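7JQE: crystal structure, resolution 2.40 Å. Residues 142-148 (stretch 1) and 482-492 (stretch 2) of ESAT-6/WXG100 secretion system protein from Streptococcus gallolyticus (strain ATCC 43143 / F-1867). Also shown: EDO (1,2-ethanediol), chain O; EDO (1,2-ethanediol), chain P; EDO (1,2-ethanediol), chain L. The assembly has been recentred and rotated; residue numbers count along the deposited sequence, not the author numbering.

Stretch 1 142-148: DINSYFA
Stretch 2, residues 482-492: EIIELQSTIDS

What shape does each backbone bring to the contact? Stretch 2 is regular helix from Glu482 through Asp491, a continuation of a helix that starts earlier in the chain, with phi/psi near -63/-43 and i to i+4 bonds such as Ser488 N to Ile484 O at 2.9 Å; Ser492 is the first residue to leave helical phi/psi, at -82/75. Stretch 1 is a tighter, irregular path. Ile143 to Ser145 have helical phi/psi, Tyr146 lies at -105/-3 and Phe147 at -63/-28, and the backbone is drawn in by Tyr146 N to Ile143 O at 3.0 Å and Phe147 N to Asn144 O at 3.3 Å. In register, Phe147 and Ile484 are closest, their CA atoms 6.3 Å apart.

Which bump sits at the centre? Ile484 (chi1 m, chi2 t) starts sideways, but its end comes nearer to stretch 1 and enters a hollow lined by Ile143, Tyr146 and Phe147. Its CG1 lies 3.7 Å from Ile143 CB, its CD1 3.8 Å from Tyr146 CB, and its CG2 3.8 Å from Phe147 CD1. The methyl end thus reaches the base of the tyrosine, while the branch methyl meets the phenylalanine ring. Tyr146, with chi1 at -32° between wells and chi2 at 89°, leads its ring end away, and its OH is hydrogen-bonded elsewhere in the structure.

How does Ile143 fit against the helix? Its CA-to-CB bond points toward stretch 2, with chi1 p and chi2 t. CG2 approaches Ile483 CG2 at 4.3 Å, and CD1 reaches Gln487 CG at 4.4 Å, so this side chain spans successive helical turns beside Ile484. Ile483 is m, t; Gln487 has chi1 at -105°, off the wells, and chi2 m.

Where does the Phe147 ring lie? With chi1 t (-156°) and chi2 at 76°, its CA-to-CB bond points sideways, but the end of the side chain comes nearer to the helix. CE1 is 3.5 Å from Ile484 O and 3.7 Å from Gln487 CB; CZ is 3.8 Å from Ser488 N, which lies at the ring edge near its plane, and 3.9 Å from Asp491 OD2. The ring therefore touches Ile484, Gln487, Ser488 and Asp491, meeting backbone atoms (Ile484 O, Ser488 N) as well as side chains.

What holds the surfaces together? No hydrogen bond crosses the contact; packing buries 351 Å² in total. Asn144 and Ser145 have CA-to-CB bonds pointing away and bind 1,2-ethanediol: Asn144 OD1 accepts from EDO (chain O) O1 at 2.8 Å and from EDO (chain P) O2 at 3.1 Å, and Ser145 OG donates to EDO (chain L) O1 at 3.0 Å.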

# COMPACT_ATOMS: atom_id res chain seq x y z
N ASP A 142 -57.15 13.84 -4.08
CA ASP A 142 -58.53 14.21 -4.38
C ASP A 142 -58.97 15.36 -3.48
O ASP A 142 -59.02 15.22 -2.26
CB ASP A 142 -59.44 13.00 -4.22
CG ASP A 142 -60.91 13.36 -4.29
OD1 ASP A 142 -61.42 13.59 -5.41
OD2 ASP A 142 -61.55 13.42 -3.22
N ILE A 143 -59.30 16.50 -4.09
CA ILE A 143 -59.63 17.70 -3.32
C ILE A 143 -60.95 17.56 -2.57
O ILE A 143 -61.16 18.26 -1.57
CB ILE A 143 -59.70 18.94 -4.24
CG1 ILE A 143 -60.90 18.83 -5.18
CG2 ILE A 143 -58.40 19.09 -5.02
CD1 ILE A 143 -61.22 20.13 -5.91
N ASN A 144 -61.84 16.68 -3.02
CA ASN A 144 -63.20 16.62 -2.47
C ASN A 144 -63.21 16.53 -0.94
O ASN A 144 -64.10 17.09 -0.30
CB ASN A 144 -63.95 15.44 -3.07
CG ASN A 144 -65.15 15.02 -2.24
OD1 ASN A 144 -66.26 15.52 -2.43
ND2 ASN A 144 -64.92 14.11 -1.31
N SER A 145 -62.24 15.83 -0.36
CA SER A 145 -62.27 15.58 1.08
C SER A 145 -62.15 16.87 1.89
O SER A 145 -62.65 16.95 3.01
CB SER A 145 -61.16 14.61 1.47
OG SER A 145 -61.13 14.41 2.88
N TYR A 146 -61.47 17.88 1.34
CA TYR A 146 -61.21 19.13 2.05
C TYR A 146 -62.09 20.27 1.58
O TYR A 146 -62.01 21.37 2.13
CB TYR A 146 -59.74 19.52 1.90
CG TYR A 146 -58.79 18.33 1.81
CD1 TYR A 146 -58.49 17.76 0.58
CD2 TYR A 146 -58.21 17.79 2.95
CE1 TYR A 146 -57.64 16.68 0.49
CE2 TYR A 146 -57.36 16.71 2.86
CZ TYR A 146 -57.08 16.16 1.63
OH TYR A 146 -56.23 15.08 1.54
N PHE A 147 -62.93 20.04 0.56
CA PHE A 147 -63.67 21.14 -0.05
C PHE A 147 -64.62 21.81 0.94
O PHE A 147 -64.92 23.00 0.81
CB PHE A 147 -64.43 20.63 -1.27
CG PHE A 147 -64.75 21.69 -2.28
CD1 PHE A 147 -63.76 22.18 -3.12
CD2 PHE A 147 -66.04 22.19 -2.41
CE1 PHE A 147 -64.04 23.16 -4.06
CE2 PHE A 147 -66.33 23.17 -3.35
CZ PHE A 147 -65.33 23.66 -4.18
N ALA A 148 -65.10 21.06 1.94
CA ALA A 148 -66.08 21.60 2.88
C ALA A 148 -65.43 22.45 3.97
O ALA A 148 -66.09 23.34 4.52
CB ALA A 148 -66.89 20.47 3.51
N GLU A 482 -54.85 25.83 -3.71
CA GLU A 482 -55.21 26.79 -4.75
C GLU A 482 -56.27 26.22 -5.68
O GLU A 482 -57.20 26.93 -6.10
CB GLU A 482 -53.96 27.21 -5.52
CG GLU A 482 -53.00 28.07 -4.70
CD GLU A 482 -51.54 27.84 -5.06
OE1 GLU A 482 -51.27 27.06 -6.00
OE2 GLU A 482 -50.67 28.42 -4.39
N ILE A 483 -56.17 24.93 -6.02
CA ILE A 483 -57.20 24.29 -6.83
C ILE A 483 -58.55 24.36 -6.13
O ILE A 483 -59.58 24.63 -6.76
CB ILE A 483 -56.80 22.84 -7.15
CG1 ILE A 483 -55.47 22.80 -7.89
CG2 ILE A 483 -57.89 22.15 -7.95
CD1 ILE A 483 -54.99 21.40 -8.21
N ILE A 484 -58.57 24.12 -4.82
CA ILE A 484 -59.82 24.17 -4.07
C ILE A 484 -60.43 25.56 -4.16
O ILE A 484 -61.64 25.72 -4.39
CB ILE A 484 -59.58 23.75 -2.61
CG1 ILE A 484 -59.31 22.24 -2.53
CG2 ILE A 484 -60.76 24.14 -1.74
CD1 ILE A 484 -59.00 21.74 -1.14
N GLU A 485 -59.61 26.60 -3.98
CA GLU A 485 -60.13 27.96 -4.04
C GLU A 485 -60.60 28.32 -5.45
O GLU A 485 -61.62 28.99 -5.61
CB GLU A 485 -59.08 28.95 -3.54
CG GLU A 485 -58.99 29.02 -2.03
CD GLU A 485 -57.86 29.91 -1.55
OE1 GLU A 485 -57.08 30.40 -2.40
OE2 GLU A 485 -57.75 30.12 -0.32
N LEU A 486 -59.87 27.87 -6.48
CA LEU A 486 -60.29 28.16 -7.84
C LEU A 486 -61.62 27.48 -8.16
O LEU A 486 -62.50 28.08 -8.77
CB LEU A 486 -59.21 27.73 -8.84
CG LEU A 486 -59.49 28.03 -10.31
CD1 LEU A 486 -59.87 29.49 -10.51
CD2 LEU A 486 -58.28 27.67 -11.16
N GLN A 487 -61.78 26.21 -7.75
CA GLN A 487 -63.06 25.54 -7.95
C GLN A 487 -64.17 26.24 -7.18
O GLN A 487 -65.30 26.35 -7.67
CB GLN A 487 -62.96 24.07 -7.53
CG GLN A 487 -62.89 23.11 -8.70
CD GLN A 487 -64.22 22.95 -9.40
OE1 GLN A 487 -65.13 22.30 -8.89
NE2 GLN A 487 -64.34 23.53 -10.59
N SER A 488 -63.87 26.71 -5.97
CA SER A 488 -64.89 27.35 -5.14
C SER A 488 -65.44 28.60 -5.83
O SER A 488 -66.66 28.80 -5.90
CB SER A 488 -64.31 27.70 -3.77
OG SER A 488 -65.30 28.25 -2.92
N THR A 489 -64.55 29.45 -6.34
CA THR A 489 -65.00 30.67 -7.02
C THR A 489 -65.69 30.34 -8.34
O THR A 489 -66.68 30.99 -8.70
CB THR A 489 -63.82 31.62 -7.25
OG1 THR A 489 -62.65 30.86 -7.57
CG2 THR A 489 -63.57 32.44 -6.00
N ILE A 490 -65.19 29.35 -9.08
CA ILE A 490 -65.90 28.91 -10.28
C ILE A 490 -67.31 28.48 -9.93
O ILE A 490 -68.29 28.92 -10.55
CB ILE A 490 -65.13 27.79 -11.00
CG1 ILE A 490 -63.75 28.27 -11.44
CG2 ILE A 490 -65.93 27.29 -12.19
CD1 ILE A 490 -63.01 27.25 -12.29
N ASP A 491 -67.44 27.61 -8.93
CA ASP A 491 -68.77 27.19 -8.48
C ASP A 491 -69.60 28.40 -8.05
O ASP A 491 -70.71 28.61 -8.55
CB ASP A 491 -68.64 26.19 -7.33
CG ASP A 491 -68.30 24.79 -7.81
OD1 ASP A 491 -68.25 24.58 -9.04
OD2 ASP A 491 -68.08 23.90 -6.96
N SER A 492 -69.08 29.21 -7.13
CA SER A 492 -69.77 30.41 -6.66
C SER A 492 -69.54 31.55 -7.65
O SER A 492 -68.77 32.49 -7.42
CB SER A 492 -69.30 30.78 -5.26
OG SER A 492 -69.65 29.77 -4.32
C1 EDO O . -69.39 16.13 -0.76
O1 EDO O . -68.05 16.57 -0.53
C2 EDO O . -69.93 15.44 0.49
O2 EDO O . -71.19 14.82 0.21
C1 EDO P . -67.88 14.35 -6.32
O1 EDO P . -67.05 13.60 -5.42
C2 EDO P . -68.83 15.24 -5.52
O2 EDO P . -68.11 16.24 -4.80
C1 EDO L . -58.97 12.83 6.12
O1 EDO L . -59.07 13.25 4.75
C2 EDO L . -59.66 13.84 7.02
O2 EDO L . -59.58 13.41 8.38